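Local coordinates for protein proline dehydrogenase (PDB 4H6Q) that catalyses the FAD-dependent oxidation of L-proline to delta-1-pyrroline-5-carboxylate, passing the electrons to a quinone as the first step of proline degradation to glutamate, at residues C74-F77 with A78-I82; R152-V155 with G156-G159. All coordinates share one frame; numbering follows the deposited sequence.

Contact 1 of 2, residues C74-F77 with A78-I82; sequences CTEF and ADDVI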
loop_
_atom_site.group_PDB
_atom_site.type_symbol
_atom_site.label_atom_id
_atom_site.label_comp_id
_atom_site.label_asym_id
_atom_site.label_seq_id
_atom_site.Cartn_x
_atom_site.Cartn_y
_atom_site.Cartn_z
ATOM N N CYS A 74 8.756 2.101 17.725
ATOM C CA CYS A 74 7.960 1.212 16.869
ATOM C C CYS A 74 6.556 1.055 17.465
ATOM O O CYS A 74 5.568 0.975 16.726
ATOM C CB CYS A 74 8.600 -0.190 16.786
ATOM S SG CYS A 74 10.073 -0.247 15.720
ATOM N N THR A 75 6.472 0.927 18.786
ATOM C CA THR A 75 5.184 0.711 19.437
ATOM C C THR A 75 4.392 2.009 19.487
ATOM O O THR A 75 3.162 2.005 19.273
ATOM C CB THR A 75 5.391 0.037 20.824
ATOM O OG1 THR A 75 6.172 -1.161 20.603
ATOM C CG2 THR A 75 4.067 -0.343 21.487
ATOM N N GLU A 76 5.065 3.119 19.741
ATOM C CA GLU A 76 4.420 4.437 19.598
ATOM C C GLU A 76 3.855 4.639 18.199
ATOM O O GLU A 76 2.747 5.190 18.017
ATOM C CB GLU A 76 5.426 5.559 19.947
ATOM C CG GLU A 76 4.838 6.969 19.848
ATOM C CD GLU A 76 5.867 8.044 20.115
ATOM O OE1 GLU A 76 6.999 7.742 20.543
ATOM O OE2 GLU A 76 5.562 9.234 19.894
ATOM N N PHE A 77 4.595 4.210 17.179
ATOM C CA PHE A 77 4.163 4.370 15.787
ATOM C C PHE A 77 2.867 3.553 15.617
ATOM O O PHE A 77 1.875 4.064 15.079
ATOM C CB PHE A 77 5.245 3.880 14.813
ATOM C CG PHE A 77 4.939 4.204 13.394
ATOM C CD1 PHE A 77 5.568 5.272 12.751
ATOM C CD2 PHE A 77 4.007 3.427 12.671
ATOM C CE1 PHE A 77 5.281 5.586 11.408
ATOM C CE2 PHE A 77 3.708 3.744 11.338
ATOM C CZ PHE A 77 4.366 4.814 10.705
ATOM N N ALA A 78 2.866 2.294 16.080
ATOM C CA ALA A 78 1.631 1.490 16.022
ATOM C C ALA A 78 0.452 2.165 16.744
ATOM O O ALA A 78 -0.703 2.139 16.246
ATOM C CB ALA A 78 1.896 0.130 16.579
ATOM N N ASP A 79 0.743 2.796 17.898
ATOM C CA ASP A 79 -0.312 3.496 18.614
ATOM C C ASP A 79 -0.857 4.674 17.799
ATOM O O ASP A 79 -2.072 4.942 17.818
ATOM C CB ASP A 79 0.207 3.970 19.973
ATOM C CG ASP A 79 0.495 2.834 20.932
ATOM O OD1 ASP A 79 -0.115 1.760 20.778
ATOM O OD2 ASP A 79 1.263 3.077 21.883
ATOM N N ASP A 80 0.006 5.365 17.064
ATOM C CA ASP A 80 -0.416 6.415 16.169
ATOM C C ASP A 80 -1.230 5.935 14.984
ATOM O O ASP A 80 -2.174 6.614 14.560
ATOM C CB ASP A 80 0.790 7.224 15.718
ATOM C CG ASP A 80 1.406 8.053 16.830
ATOM O OD1 ASP A 80 0.721 8.340 17.826
ATOM O OD2 ASP A 80 2.574 8.475 16.661
ATOM N N VAL A 81 -0.948 4.735 14.502
ATOM C CA VAL A 81 -1.805 4.114 13.474
ATOM C C VAL A 81 -3.191 3.779 14.048
ATOM O O VAL A 81 -4.211 4.015 13.378
ATOM C CB VAL A 81 -1.143 2.857 12.862
ATOM C CG1 VAL A 81 -2.080 2.173 11.879
ATOM C CG2 VAL A 81 0.189 3.225 12.165
ATOM N N ILE A 82 -3.231 3.295 15.299
ATOM C CA ILE A 82 -4.525 3.071 15.956
ATOM C C ILE A 82 -5.284 4.382 16.113
ATOM O O ILE A 82 -6.510 4.413 15.897
ATOM C CB ILE A 82 -4.341 2.275 17.244
ATOM C CG1 ILE A 82 -3.945 0.847 16.855
ATOM C CG2 ILE A 82 -5.607 2.268 18.125
ATOM C CD1 ILE A 82 -3.329 -0.051 17.963
HETATM O O HOH W 1 3.393 10.107 18.693
#
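Phe77 meets Val81 one turn further along helix 71-90, a worked example of how residues four apart come together on one side of a barrel helix. The aromatic CG stands anti to the backbone N of its own residue (chi1 -172°), which sets CG beside the carbonyl carbon and stands the ring out from the helix with its CD2/CE2 side facing Val81. There Phe77 CE2 comes within 3.7 Å of Val81 CG2, a methyl that approaches the ring obliquely and lies as well 3.5 Å from Phe77 O. That same carbonyl accepts the Val81 N-H, N to O 3.0 Å. Leu63, Ile68, Ser103 and Val104 also touch the ring, and Val81 continues inward onto Val97 and Ile99 of strand 96-99.

Ala78 follows directly. Its N-H bonds to Cys74 O, N to O 3.1 Å, while the N itself lies near the plane of the Phe77 ring, at its edge. The small CB of Ala78 rests 3.5 Å from Thr75 O.

Glu76 opens the polar side. Its extended chain runs alongside that of Asp80, both pointing the same way, with the two carboxylate planes turned 76° apart. A single water donates to both, at 2.6 Å from Glu76 OE2 and 2.7 Å from Asp80 OD2, while Glu76 OE1 makes a salt bridge to Lys73.

The chemistry is that of an amphipathic barrel helix. Phe77, Ala78 and Val81 give the apolar side that packs on strands 58-63 and 96-99, the neighbouring loops and helix 115-129, the Phe77 side chain ending about 7 Å from that of substrate-binding Lys100. On the outer side, the water and the salt bridge probably offset the repulsion between two carboxylates that would otherwise raise each other's affinity for protons.

Contact 2 of 2, residues R152-V155 with G156-G159; sequences RTLV and GEFG
Leu154 and Phe158 lie side by side on the last turn of helix 144-158, pointing the same way, and theirs is the apolar part of this contact. Leu154 CD2 touches Phe158 CE2 at 3.8 Å. Phe158 has CG beside its backbone N (chi1 -63°), which turns the ring back along the helix and brings Leu154 O to its edge, near the ring plane, 3.5 Å from Phe158 CD2. Both side chains bear on Ile124 of helix 115-129, and Phe158 also meets Ala125. With an alanine in place of Phe158, Leu154 CD2 would probably lose its aromatic neighbour and a gap would be likely to open beside Ile124 and Ala125.

Glu157 brings carboxylate oxygens against methyl groups. It runs extended beside Thr153, its OE2 3.5 Å from the Thr153 CG2 methyl, while Glu157 OE1 passes 4.0 Å from Leu154 CD2 and makes a salt bridge with Arg121. The Thr153 hydroxyl is bound to Glu149 O within its own helix.

Backbone bonds make the third group. Those from Gly156 N to Arg152 O and from Phe158 N to Leu154 O continue the helical pattern, and the final one, Gly159 N to Val155 O, measures 2.8 Å. At Gly159 phi is positive (99°), and a side chain would be jammed against the carbonyl oxygen of Phe158.

Taken together, the helix stops where Gly159 departs from helical angles, Leu154 and Phe158 seat its last turn by apolar contact on helix 115-129, and Glu157 adds a charged tie to that same helix.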
loop_
_atom_site.group_PDB
_atom_site.type_symbol
_atom_site.label_atom_id
_atom_site.label_comp_id
_atom_site.label_asym_id
_atom_site.label_seq_id
_atom_site.Cartn_x
_atom_site.Cartn_y
_atom_site.Cartn_z
ATOM N N ARG A 152 0.564 -14.835 6.374
ATOM C CA ARG A 152 -0.185 -16.092 6.499
ATOM C C ARG A 152 -0.690 -16.270 7.932
ATOM O O ARG A 152 -1.866 -16.624 8.144
ATOM C CB ARG A 152 0.712 -17.259 6.064
ATOM C CG ARG A 152 0.084 -18.623 6.269
ATOM C CD ARG A 152 0.940 -19.753 5.666
ATOM N NE ARG A 152 0.927 -19.728 4.203
ATOM C CZ ARG A 152 -0.024 -20.267 3.438
ATOM N NH1 ARG A 152 -1.072 -20.892 3.993
ATOM N NH2 ARG A 152 0.059 -20.200 2.097
ATOM N N THR A 153 0.164 -16.000 8.930
ATOM C CA THR A 153 -0.289 -16.063 10.321
ATOM C C THR A 153 -1.503 -15.127 10.579
ATOM O O THR A 153 -2.497 -15.517 11.206
ATOM C CB THR A 153 0.863 -15.703 11.267
ATOM O OG1 THR A 153 1.892 -16.675 11.107
ATOM C CG2 THR A 153 0.419 -15.631 12.739
ATOM N N LEU A 154 -1.410 -13.896 10.091
ATOM C CA LEU A 154 -2.412 -12.890 10.370
ATOM C C LEU A 154 -3.719 -13.185 9.642
ATOM O O LEU A 154 -4.812 -12.918 10.193
ATOM C CB LEU A 154 -1.908 -11.478 10.034
ATOM C CG LEU A 154 -0.789 -11.038 10.987
ATOM C CD1 LEU A 154 0.010 -9.886 10.369
ATOM C CD2 LEU A 154 -1.352 -10.662 12.387
ATOM N N VAL A 155 -3.653 -13.715 8.424
ATOM C CA VAL A 155 -4.882 -14.157 7.740
ATOM C C VAL A 155 -5.588 -15.232 8.580
ATOM O O VAL A 155 -6.828 -15.209 8.756
ATOM C CB VAL A 155 -4.588 -14.700 6.317
ATOM C CG1 VAL A 155 -5.810 -15.459 5.723
ATOM C CG2 VAL A 155 -4.196 -13.567 5.401
ATOM N N GLY A 156 -4.824 -16.163 9.147
ATOM C CA GLY A 156 -5.382 -17.178 10.015
ATOM C C GLY A 156 -6.100 -16.623 11.233
ATOM O O GLY A 156 -7.139 -17.149 11.655
ATOM N N GLU A 157 -5.549 -15.541 11.790
ATOM C CA GLU A 157 -6.130 -14.910 12.978
ATOM C C GLU A 157 -7.310 -13.959 12.751
ATOM O O GLU A 157 -8.241 -13.922 13.569
ATOM C CB GLU A 157 -5.031 -14.224 13.794
ATOM C CG GLU A 157 -4.019 -15.200 14.292
ATOM C CD GLU A 157 -2.833 -14.559 14.946
ATOM O OE1 GLU A 157 -2.774 -13.307 15.086
ATOM O OE2 GLU A 157 -1.945 -15.349 15.335
ATOM N N PHE A 158 -7.315 -13.258 11.632
ATOM C CA PHE A 158 -8.262 -12.170 11.385
ATOM C C PHE A 158 -9.106 -12.315 10.148
ATOM O O PHE A 158 -10.125 -11.647 10.067
ATOM C CB PHE A 158 -7.480 -10.808 11.296
ATOM C CG PHE A 158 -6.792 -10.454 12.581
ATOM C CD1 PHE A 158 -7.531 -9.990 13.682
ATOM C CD2 PHE A 158 -5.427 -10.647 12.721
ATOM C CE1 PHE A 158 -6.909 -9.697 14.899
ATOM C CE2 PHE A 158 -4.796 -10.367 13.928
ATOM C CZ PHE A 158 -5.524 -9.907 15.027
ATOM N N GLY A 159 -8.700 -13.178 9.200
ATOM C CA GLY A 159 -9.478 -13.424 7.999
ATOM C C GLY A 159 -8.957 -12.648 6.797
ATOM O O GLY A 159 -8.514 -11.478 6.920
#

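From the N terminus the chain leaves strand 58-63, and contact 1 falls within the helix 71-90 that leads to strand 96-99. Contact 2 comes later, at the end of helix 144-158, in the crossover from strand 133-136 to strand 163-168. Each joins adjoining stretches of one helix, closing helical turns and no larger loop, and the two are in series, neither nested nor crossed. The centres of contact 1 and contact 2 are about 20 Å apart. The nearest atoms of contact 1 and contact 2 are about 11 Å apart, without touching. Helix 115-129 lies against both; the two helices belong to the outer layer round the eight-stranded barrel.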